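Local coordinates for protein xyloglucan-specific endo-beta-1,4-glucanase BoGH9A (Bacteroides ovatus, PDB 6DHT) that hydrolyses internal beta-1,4-glucosidic linkages in the xyloglucan backbone, releasing xyloglucan oligosaccharides, at residues A426-G429 / K433-F436; E348-T353 / E395-F400; Y315-L320 / P326-G331. One frame throughout, in Å; residues are numbered along the deposited sequence.

Contact 1. Residues A426-G429 / K433-F436; sequences APYG and KDFF
Asp434 reaches back over the intervening turn to hold both Tyr428 and Gly429, and shows how one acidic residue can organise a loop with little regular structure. It stands at the end of a short 3-10 turn, and with CG anti to its own carbonyl carbon (chi1 -69°) the carboxylate is carried to the backbone of Gly429. OD2 accepts the backbone N-H of Gly429 at 2.9 Å from N to OD2, and the donor comes from above the carboxylate plane. The same oxygen takes a hydrogen from a water that also donates to Pro427 O, and another from the backbone N of Asp431, so three donors converge on it. OD1 forms a salt bridge with Lys443, which probably keeps the buried carboxylate ionised. The backbone carbonyl takes part too: Tyr428 OH donates to Asp434 O over 2.7 Å, approaching 43° out of the carbonyl plane. The Tyr428 and Asp434 side chains slide past each other in opposite directions, and CE1 of the tyrosine comes within 3.6 Å of Asp434 CB.

Phe435 follows, and Asp434 CB lies over one face of its ring, toward the rim. At the edge, CZ is 3.6 Å from Gly429 O, near the ring plane. CE1 meets Tyr428 CZ at 4.0 Å, the two rings being inclined at 69°. Gly429 itself suits this spot because, at its backbone angles, a CB would press on the carbonyl oxygen of Tyr428.

The whole contact is buried in the loop between helices 395-416 and 439-458. Helix 439-458 brings Lys443 to the carboxylate and Cys439 and Cys444 to Tyr428, while helix 461-474 supplies Asn470, which accepts from Tyr428 N, and Tyr473, whose ring makes an edge-to-face contact with Tyr428.

Contact 2. Residues E348-T353 / E395-F400; sequences ELYFST and EADRRF. With EDO (1,2-ethanediol), chain L.
A single hydrogen bond carries nearly the whole of this contact: Tyr350 and Asp397 meet across two helical segments whose closest CA atoms, those same two residues, stand 11.1 Å apart. Tyr350 OH donates to Asp397 OD2 over a short 2.6 Å and uses the syn lone pair of that oxygen. The side chains come from opposite directions. With its CG anti to the backbone N (chi1 179°), the tyrosine spans most of the gap, and OD2 sits at the ring edge, in the ring plane, 3.4 Å from CE2. The carboxylate stands almost upright to the ring, the planes being 85° apart.

CD2 of the tyrosine lies over one face of the Phe351 ring, toward its rim. Within the same helix Thr353 OG1 donates to Leu349 O at 2.9 Å, on the opposite side of the carbonyl plane from the backbone N of Thr353. One residue on from Asp397, the bent chain of Arg398 turns its guanidinium edge to a 1,2-ethanediol, probably from the crystallisation liquor and also bonded to Asp402 OD1; NE and NH2 both donate to O1, NE at 2.9 Å.

Helix 356-364 fills in beside the pair, for its Arg359 touches Tyr350 and forms a salt bridge through NE with Asp397 OD1. Asp397 therefore spends one oxygen on a phenol and the other on a guanidinium. Its place in the first turn of helix 395-416, with its backbone N bonded to Asn394, would add a favourable dipole, so the carboxylate is probably a settled anion that ties three helices together.

Contact 3. Residues Y315-L320 / P326-G331; sequences YNQNLL and PAIATG
Gln317 and Thr330 anchor a largely buried side-chain-to-backbone contact between the start of the short helix 317-321 and the extended loop that leads on to helix 339-353. The amide of Gln317 is the hub: CG anti to the backbone N (chi1 -164°) and the chain extended beyond it carry the amide across to the loop. NE2 donates to Thr330 O over 2.9 Å, nearly straight at 168°, with the oxygen close to the amide plane. OE1 accepts Tyr315 OH at 2.8 Å, in the carbonyl plane and on a lone pair, and takes a second bond from Lys239. These bonds at both ends fix which way round the amide sits. Ile328 crosses the glutamine at about a right angle, its CG2 3.3 Å from Gln317 OE1, while its CG1 meets Leu320 CD2 at 4.2 Å. Asn316 is the N-cap, its OD1 accepting from Leu319 N.

A leucine at Gln317 has neither the donor for Thr330 O nor the acceptor for Tyr315 OH, and would probably leave the loop less firmly tied to the helix and the phenol free to turn.

Lys239, on strand 239-241, also bonds Gly331 O and Thr330 OG1, the latter bonding chiefly to Thr241 OG1. The Thr330 side chain lies about 5 Å from that of Asp171, the predicted nucleophile, consistent with a loop lining the catalytic cleft of the family 9 (alpha/alpha)6 barrel.

The three contacts lie well apart within one catalytic domain, their centres 32 to 37 Å from one another and none touching another. In sequence, contact 3 comes first, then contact 2, then contact 1. The loop 326-331 runs on to calcium ligands Asp335 and His337, and helix 339-353, which bears ligands Asp340 and Glu341 at its start, ends in contact 2. Helix 395-416 in turn starts at contact 2 and leads to the loop of contact 1. Contact 3 alone approaches the predicted catalytic residues, Gly331 lying about 9 Å from the side chain of Glu548, the predicted proton donor; contacts 1 and 2, nearest atoms about 23 Å apart, are structural packing away from annotated sites.

Contact 1. Residues A426-G429 / K433-F436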
loop_
_atom_site.group_PDB
_atom_site.type_symbol
_atom_site.label_atom_id
_atom_site.label_comp_id
_atom_site.label_asym_id
_atom_site.label_seq_id
_atom_site.Cartn_x
_atom_site.Cartn_y
_atom_site.Cartn_z
ATOM N N ALA A 426 19.716 -4.968 -3.823
ATOM C CA ALA A 426 18.551 -4.804 -2.927
ATOM C C ALA A 426 18.140 -6.136 -2.359
ATOM O O ALA A 426 18.336 -7.170 -2.964
ATOM C CB ALA A 426 17.352 -4.182 -3.651
ATOM N N PRO A 427 17.498 -6.119 -1.175
ATOM C CA PRO A 427 17.026 -7.397 -0.649
ATOM C C PRO A 427 16.003 -8.079 -1.545
ATOM O O PRO A 427 15.964 -9.304 -1.649
ATOM C CB PRO A 427 16.378 -7.011 0.684
ATOM C CG PRO A 427 16.874 -5.701 1.032
ATOM C CD PRO A 427 17.377 -5.020 -0.200
ATOM N N TYR A 428 15.156 -7.271 -2.173
ATOM C CA TYR A 428 14.131 -7.765 -3.071
ATOM C C TYR A 428 14.652 -7.901 -4.508
ATOM O O TYR A 428 15.336 -7.016 -5.006
ATOM C CB TYR A 428 12.934 -6.804 -3.061
ATOM C CG TYR A 428 11.886 -7.217 -4.069
ATOM C CD1 TYR A 428 10.932 -8.183 -3.767
ATOM C CD2 TYR A 428 11.874 -6.700 -5.358
ATOM C CE1 TYR A 428 9.991 -8.584 -4.687
ATOM C CE2 TYR A 428 10.936 -7.102 -6.285
ATOM C CZ TYR A 428 10.005 -8.060 -5.959
ATOM O OH TYR A 428 9.047 -8.468 -6.871
ATOM N N GLY A 429 14.321 -9.016 -5.153
ATOM C CA GLY A 429 14.430 -9.125 -6.601
ATOM C C GLY A 429 15.410 -10.149 -7.116
ATOM O O GLY A 429 15.628 -10.187 -8.314
ATOM N N LYS A 433 10.881 -16.552 -6.586
ATOM C CA LYS A 433 9.631 -16.542 -5.849
ATOM C C LYS A 433 9.223 -15.130 -5.448
ATOM O O LYS A 433 8.158 -14.934 -4.862
ATOM C CB LYS A 433 9.750 -17.419 -4.604
ATOM C CG LYS A 433 9.887 -18.891 -4.949
ATOM C CD LYS A 433 9.975 -19.758 -3.714
ATOM C CE LYS A 433 9.761 -21.217 -4.088
ATOM N NZ LYS A 433 9.743 -22.108 -2.902
ATOM N N ASP A 434 10.079 -14.158 -5.747
ATOM C CA ASP A 434 9.792 -12.750 -5.457
ATOM C C ASP A 434 8.756 -12.174 -6.417
ATOM O O ASP A 434 8.313 -11.033 -6.233
ATOM C CB ASP A 434 11.045 -11.894 -5.611
ATOM C CG ASP A 434 12.081 -12.146 -4.549
ATOM O OD1 ASP A 434 11.744 -12.788 -3.531
ATOM O OD2 ASP A 434 13.225 -11.652 -4.708
ATOM N N PHE A 435 8.413 -12.927 -7.459
ATOM C CA PHE A 435 7.564 -12.418 -8.543
ATOM C C PHE A 435 6.253 -13.160 -8.668
ATOM O O PHE A 435 6.219 -14.373 -8.836
ATOM C CB PHE A 435 8.367 -12.435 -9.838
ATOM C CG PHE A 435 9.692 -11.775 -9.680
ATOM C CD1 PHE A 435 9.776 -10.398 -9.602
ATOM C CD2 PHE A 435 10.842 -12.528 -9.527
ATOM C CE1 PHE A 435 10.983 -9.769 -9.397
ATOM C CE2 PHE A 435 12.058 -11.908 -9.326
ATOM C CZ PHE A 435 12.128 -10.526 -9.239
ATOM N N PHE A 436 5.165 -12.402 -8.593
ATOM C CA PHE A 436 3.825 -12.928 -8.470
ATOM C C PHE A 436 2.864 -11.744 -8.497
ATOM O O PHE A 436 3.321 -10.607 -8.543
ATOM C CB PHE A 436 3.651 -13.743 -7.169
ATOM C CG PHE A 436 3.923 -12.962 -5.884
ATOM C CD1 PHE A 436 2.902 -12.309 -5.234
ATOM C CD2 PHE A 436 5.193 -12.943 -5.330
ATOM C CE1 PHE A 436 3.143 -11.613 -4.072
ATOM C CE2 PHE A 436 5.450 -12.238 -4.160
ATOM C CZ PHE A 436 4.415 -11.588 -3.532
HETATM O O HOH W 1 15.868 -11.478 -3.403
#

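Contact 2. Residues E348-T353 / E395-F400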
loop_
_atom_site.group_PDB
_atom_site.type_symbol
_atom_site.label_atom_id
_atom_site.label_comp_id
_atom_site.label_asym_id
_atom_site.label_seq_id
_atom_site.Cartn_x
_atom_site.Cartn_y
_atom_site.Cartn_z
ATOM N N GLU A 348 -5.855 -3.582 18.777
ATOM C CA GLU A 348 -6.351 -2.231 18.657
ATOM C C GLU A 348 -7.374 -1.920 19.741
ATOM O O GLU A 348 -7.386 -0.826 20.254
ATOM C CB GLU A 348 -6.951 -1.998 17.259
ATOM C CG GLU A 348 -5.971 -2.097 16.102
ATOM C CD GLU A 348 -4.996 -0.909 16.014
ATOM O OE1 GLU A 348 -5.011 0.020 16.873
ATOM O OE2 GLU A 348 -4.187 -0.911 15.052
ATOM N N LEU A 349 -8.279 -2.863 20.003
ATOM C CA LEU A 349 -9.290 -2.627 21.024
ATOM C C LEU A 349 -8.671 -2.499 22.411
ATOM O O LEU A 349 -9.089 -1.664 23.192
ATOM C CB LEU A 349 -10.367 -3.713 20.984
ATOM C CG LEU A 349 -11.396 -3.426 19.874
ATOM C CD1 LEU A 349 -12.163 -4.668 19.471
ATOM C CD2 LEU A 349 -12.340 -2.278 20.245
ATOM N N TYR A 350 -7.648 -3.294 22.686
ATOM C CA TYR A 350 -6.909 -3.128 23.934
ATOM C C TYR A 350 -6.302 -1.727 24.045
ATOM O O TYR A 350 -6.392 -1.077 25.098
ATOM C CB TYR A 350 -5.816 -4.174 24.061
ATOM C CG TYR A 350 -4.958 -4.069 25.319
ATOM C CD1 TYR A 350 -5.540 -3.935 26.579
ATOM C CD2 TYR A 350 -3.574 -4.139 25.251
ATOM C CE1 TYR A 350 -4.761 -3.859 27.731
ATOM C CE2 TYR A 350 -2.797 -4.086 26.393
ATOM C CZ TYR A 350 -3.395 -3.939 27.629
ATOM O OH TYR A 350 -2.618 -3.878 28.770
ATOM N N PHE A 351 -5.657 -1.243 22.988
ATOM C CA PHE A 351 -5.017 0.069 23.079
ATOM C C PHE A 351 -6.016 1.218 23.109
ATOM O O PHE A 351 -5.766 2.240 23.741
ATOM C CB PHE A 351 -3.961 0.244 21.976
ATOM C CG PHE A 351 -2.775 -0.670 22.166
ATOM C CD1 PHE A 351 -2.056 -0.649 23.363
ATOM C CD2 PHE A 351 -2.403 -1.565 21.190
ATOM C CE1 PHE A 351 -1.006 -1.504 23.563
ATOM C CE2 PHE A 351 -1.341 -2.426 21.383
ATOM C CZ PHE A 351 -0.634 -2.390 22.570
ATOM N N SER A 352 -7.181 1.035 22.502
ATOM C CA SER A 352 -8.199 2.078 22.549
ATOM C C SER A 352 -9.064 2.090 23.824
ATOM O O SER A 352 -9.562 3.143 24.187
ATOM C CB SER A 352 -9.120 1.979 21.348
ATOM O OG SER A 352 -8.359 2.157 20.150
ATOM N N THR A 353 -9.230 0.941 24.475
ATOM C CA THR A 353 -10.117 0.856 25.645
ATOM C C THR A 353 -9.376 0.573 26.937
ATOM O O THR A 353 -9.901 0.853 28.018
ATOM C CB THR A 353 -11.195 -0.248 25.495
ATOM O OG1 THR A 353 -10.605 -1.549 25.605
ATOM C CG2 THR A 353 -11.967 -0.105 24.194
ATOM N N GLU A 395 4.987 -4.160 32.843
ATOM C CA GLU A 395 6.022 -5.172 32.712
ATOM C C GLU A 395 5.632 -6.299 31.754
ATOM O O GLU A 395 6.413 -6.652 30.863
ATOM C CB GLU A 395 6.401 -5.755 34.088
ATOM C CG GLU A 395 7.536 -6.746 33.980
ATOM C CD GLU A 395 7.914 -7.388 35.297
ATOM O OE1 GLU A 395 7.363 -6.989 36.351
ATOM O OE2 GLU A 395 8.783 -8.284 35.270
ATOM N N ALA A 396 4.437 -6.853 31.910
ATOM C CA ALA A 396 4.011 -7.977 31.090
ATOM C C ALA A 396 3.868 -7.525 29.631
ATOM O O ALA A 396 4.232 -8.259 28.711
ATOM C CB ALA A 396 2.694 -8.545 31.606
ATOM N N ASP A 397 3.306 -6.339 29.431
ATOM C CA ASP A 397 3.081 -5.834 28.075
ATOM C C ASP A 397 4.404 -5.512 27.383
ATOM O O ASP A 397 4.556 -5.755 26.168
ATOM C CB ASP A 397 2.183 -4.607 28.084
ATOM C CG ASP A 397 0.724 -4.950 28.324
ATOM O OD1 ASP A 397 0.399 -6.150 28.368
ATOM O OD2 ASP A 397 -0.060 -4.001 28.443
ATOM N N ARG A 398 5.365 -4.984 28.125
ATOM C CA ARG A 398 6.676 -4.699 27.568
ATOM C C ARG A 398 7.383 -5.987 27.201
ATOM O O ARG A 398 8.026 -6.078 26.147
ATOM C CB ARG A 398 7.509 -3.904 28.567
ATOM C CG ARG A 398 8.742 -3.332 27.935
ATOM C CD ARG A 398 8.491 -1.907 27.481
ATOM N NE ARG A 398 8.167 -1.854 26.068
ATOM C CZ ARG A 398 7.505 -0.864 25.478
ATOM N NH1 ARG A 398 7.064 0.186 26.163
ATOM N NH2 ARG A 398 7.279 -0.942 24.186
ATOM N N ARG A 399 7.222 -7.019 28.013
ATOM C CA ARG A 399 7.826 -8.305 27.733
ATOM C C ARG A 399 7.230 -8.884 26.440
ATOM O O ARG A 399 7.957 -9.446 25.610
ATOM C CB ARG A 399 7.592 -9.249 28.910
ATOM C CG ARG A 399 8.255 -10.616 28.797
ATOM C CD ARG A 399 7.481 -11.645 29.618
ATOM N NE ARG A 399 7.049 -11.088 30.903
ATOM C CZ ARG A 399 5.914 -11.395 31.531
ATOM N NH1 ARG A 399 5.062 -12.273 31.012
ATOM N NH2 ARG A 399 5.628 -10.813 32.689
ATOM N N PHE A 400 5.917 -8.769 26.284
ATOM C CA PHE A 400 5.267 -9.243 25.079
ATOM C C PHE A 400 5.767 -8.462 23.855
ATOM O O PHE A 400 6.172 -9.070 22.846
ATOM C CB PHE A 400 3.756 -9.120 25.200
ATOM C CG PHE A 400 3.011 -9.673 24.016
ATOM C CD1 PHE A 400 3.145 -11.002 23.674
ATOM C CD2 PHE A 400 2.175 -8.869 23.279
ATOM C CE1 PHE A 400 2.462 -11.527 22.581
ATOM C CE2 PHE A 400 1.480 -9.381 22.183
ATOM C CZ PHE A 400 1.619 -10.706 21.841
HETATM C C1 EDO L . 9.572 -3.353 22.353
HETATM O O1 EDO L . 9.304 -3.190 23.753
HETATM C C2 EDO L . 9.148 -2.093 21.606
HETATM O O2 EDO L . 10.144 -1.083 21.795
#

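Contact 3. Residues Y315-L320 / P326-G331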
loop_
_atom_site.group_PDB
_atom_site.type_symbol
_atom_site.label_atom_id
_atom_site.label_comp_id
_atom_site.label_asym_id
_atom_site.label_seq_id
_atom_site.Cartn_x
_atom_site.Cartn_y
_atom_site.Cartn_z
ATOM N N TYR A 315 -15.689 -15.987 4.037
ATOM C CA TYR A 315 -16.339 -15.627 2.796
ATOM C C TYR A 315 -15.859 -16.575 1.732
ATOM O O TYR A 315 -14.726 -16.474 1.262
ATOM C CB TYR A 315 -16.022 -14.192 2.353
ATOM C CG TYR A 315 -16.819 -13.808 1.120
ATOM C CD1 TYR A 315 -18.144 -13.425 1.241
ATOM C CD2 TYR A 315 -16.254 -13.828 -0.145
ATOM C CE1 TYR A 315 -18.894 -13.080 0.131
ATOM C CE2 TYR A 315 -16.996 -13.488 -1.262
ATOM C CZ TYR A 315 -18.320 -13.119 -1.115
ATOM O OH TYR A 315 -19.082 -12.777 -2.207
ATOM N N ASN A 316 -16.724 -17.516 1.365
ATOM C CA ASN A 316 -16.462 -18.417 0.250
ATOM C C ASN A 316 -17.463 -18.134 -0.856
ATOM O O ASN A 316 -18.662 -18.392 -0.698
ATOM C CB ASN A 316 -16.567 -19.879 0.693
ATOM C CG ASN A 316 -16.056 -20.834 -0.357
ATOM O OD1 ASN A 316 -16.471 -20.779 -1.507
ATOM N ND2 ASN A 316 -15.118 -21.692 0.026
ATOM N N GLN A 317 -16.976 -17.605 -1.971
ATOM C CA GLN A 317 -17.871 -17.113 -3.008
ATOM C C GLN A 317 -18.510 -18.268 -3.770
ATOM O O GLN A 317 -19.686 -18.210 -4.122
ATOM C CB GLN A 317 -17.131 -16.206 -3.987
ATOM C CG GLN A 317 -18.068 -15.378 -4.836
ATOM C CD GLN A 317 -17.455 -14.052 -5.225
ATOM O OE1 GLN A 317 -17.702 -13.032 -4.582
ATOM N NE2 GLN A 317 -16.672 -14.057 -6.278
ATOM N N ASN A 318 -17.720 -19.293 -4.044
ATOM C CA ASN A 318 -18.243 -20.488 -4.704
ATOM C C ASN A 318 -19.411 -21.101 -3.927
ATOM O O ASN A 318 -20.444 -21.435 -4.513
ATOM C CB ASN A 318 -17.128 -21.509 -4.919
ATOM C CG ASN A 318 -16.327 -21.246 -6.193
ATOM O OD1 ASN A 318 -16.548 -20.247 -6.886
ATOM N ND2 ASN A 318 -15.392 -22.144 -6.506
ATOM N N LEU A 319 -19.270 -21.234 -2.611
ATOM C CA LEU A 319 -20.361 -21.771 -1.805
ATOM C C LEU A 319 -21.549 -20.832 -1.765
ATOM O O LEU A 319 -22.692 -21.272 -1.702
ATOM C CB LEU A 319 -19.902 -22.038 -0.381
ATOM C CG LEU A 319 -18.811 -23.083 -0.209
ATOM C CD1 LEU A 319 -18.582 -23.284 1.275
ATOM C CD2 LEU A 319 -19.173 -24.402 -0.898
ATOM N N LEU A 320 -21.280 -19.534 -1.784
ATOM C CA LEU A 320 -22.335 -18.541 -1.755
ATOM C C LEU A 320 -23.151 -18.658 -3.035
ATOM O O LEU A 320 -24.379 -18.564 -3.015
ATOM C CB LEU A 320 -21.719 -17.145 -1.631
ATOM C CG LEU A 320 -22.652 -15.942 -1.518
ATOM C CD1 LEU A 320 -21.941 -14.822 -0.752
ATOM C CD2 LEU A 320 -23.088 -15.442 -2.890
ATOM N N PRO A 326 -28.483 -13.254 -7.386
ATOM C CA PRO A 326 -27.606 -13.583 -8.507
ATOM C C PRO A 326 -26.220 -13.993 -8.043
ATOM O O PRO A 326 -25.787 -13.597 -6.951
ATOM C CB PRO A 326 -27.534 -12.268 -9.293
ATOM C CG PRO A 326 -27.777 -11.224 -8.285
ATOM C CD PRO A 326 -28.766 -11.812 -7.318
ATOM N N ALA A 327 -25.539 -14.785 -8.852
ATOM C CA ALA A 327 -24.190 -15.203 -8.534
ATOM C C ALA A 327 -23.300 -13.962 -8.521
ATOM O O ALA A 327 -23.518 -13.028 -9.290
ATOM C CB ALA A 327 -23.695 -16.198 -9.548
ATOM N N ILE A 328 -22.320 -13.959 -7.624
ATOM C CA ILE A 328 -21.365 -12.862 -7.495
ATOM C C ILE A 328 -20.018 -13.343 -8.001
ATOM O O ILE A 328 -19.553 -14.398 -7.583
ATOM C CB ILE A 328 -21.227 -12.458 -6.019
ATOM C CG1 ILE A 328 -22.594 -12.138 -5.406
ATOM C CG2 ILE A 328 -20.248 -11.283 -5.878
ATOM C CD1 ILE A 328 -23.303 -10.955 -6.015
ATOM N N ALA A 329 -19.373 -12.593 -8.904
ATOM C CA ALA A 329 -18.124 -13.040 -9.520
ATOM C C ALA A 329 -16.975 -12.034 -9.452
ATOM O O ALA A 329 -15.989 -12.160 -10.169
ATOM C CB ALA A 329 -18.381 -13.408 -10.980
ATOM N N THR A 330 -17.122 -11.059 -8.564
ATOM C CA THR A 330 -16.109 -10.018 -8.381
ATOM C C THR A 330 -15.126 -10.475 -7.300
ATOM O O THR A 330 -15.182 -11.607 -6.873
ATOM C CB THR A 330 -16.771 -8.719 -7.992
ATOM O OG1 THR A 330 -17.509 -8.931 -6.798
ATOM C CG2 THR A 330 -17.721 -8.251 -9.092
ATOM N N GLY A 331 -14.224 -9.597 -6.839
ATOM C CA GLY A 331 -13.108 -10.041 -6.010
ATOM C C GLY A 331 -13.524 -10.786 -4.747
ATOM O O GLY A 331 -14.380 -10.323 -4.010
#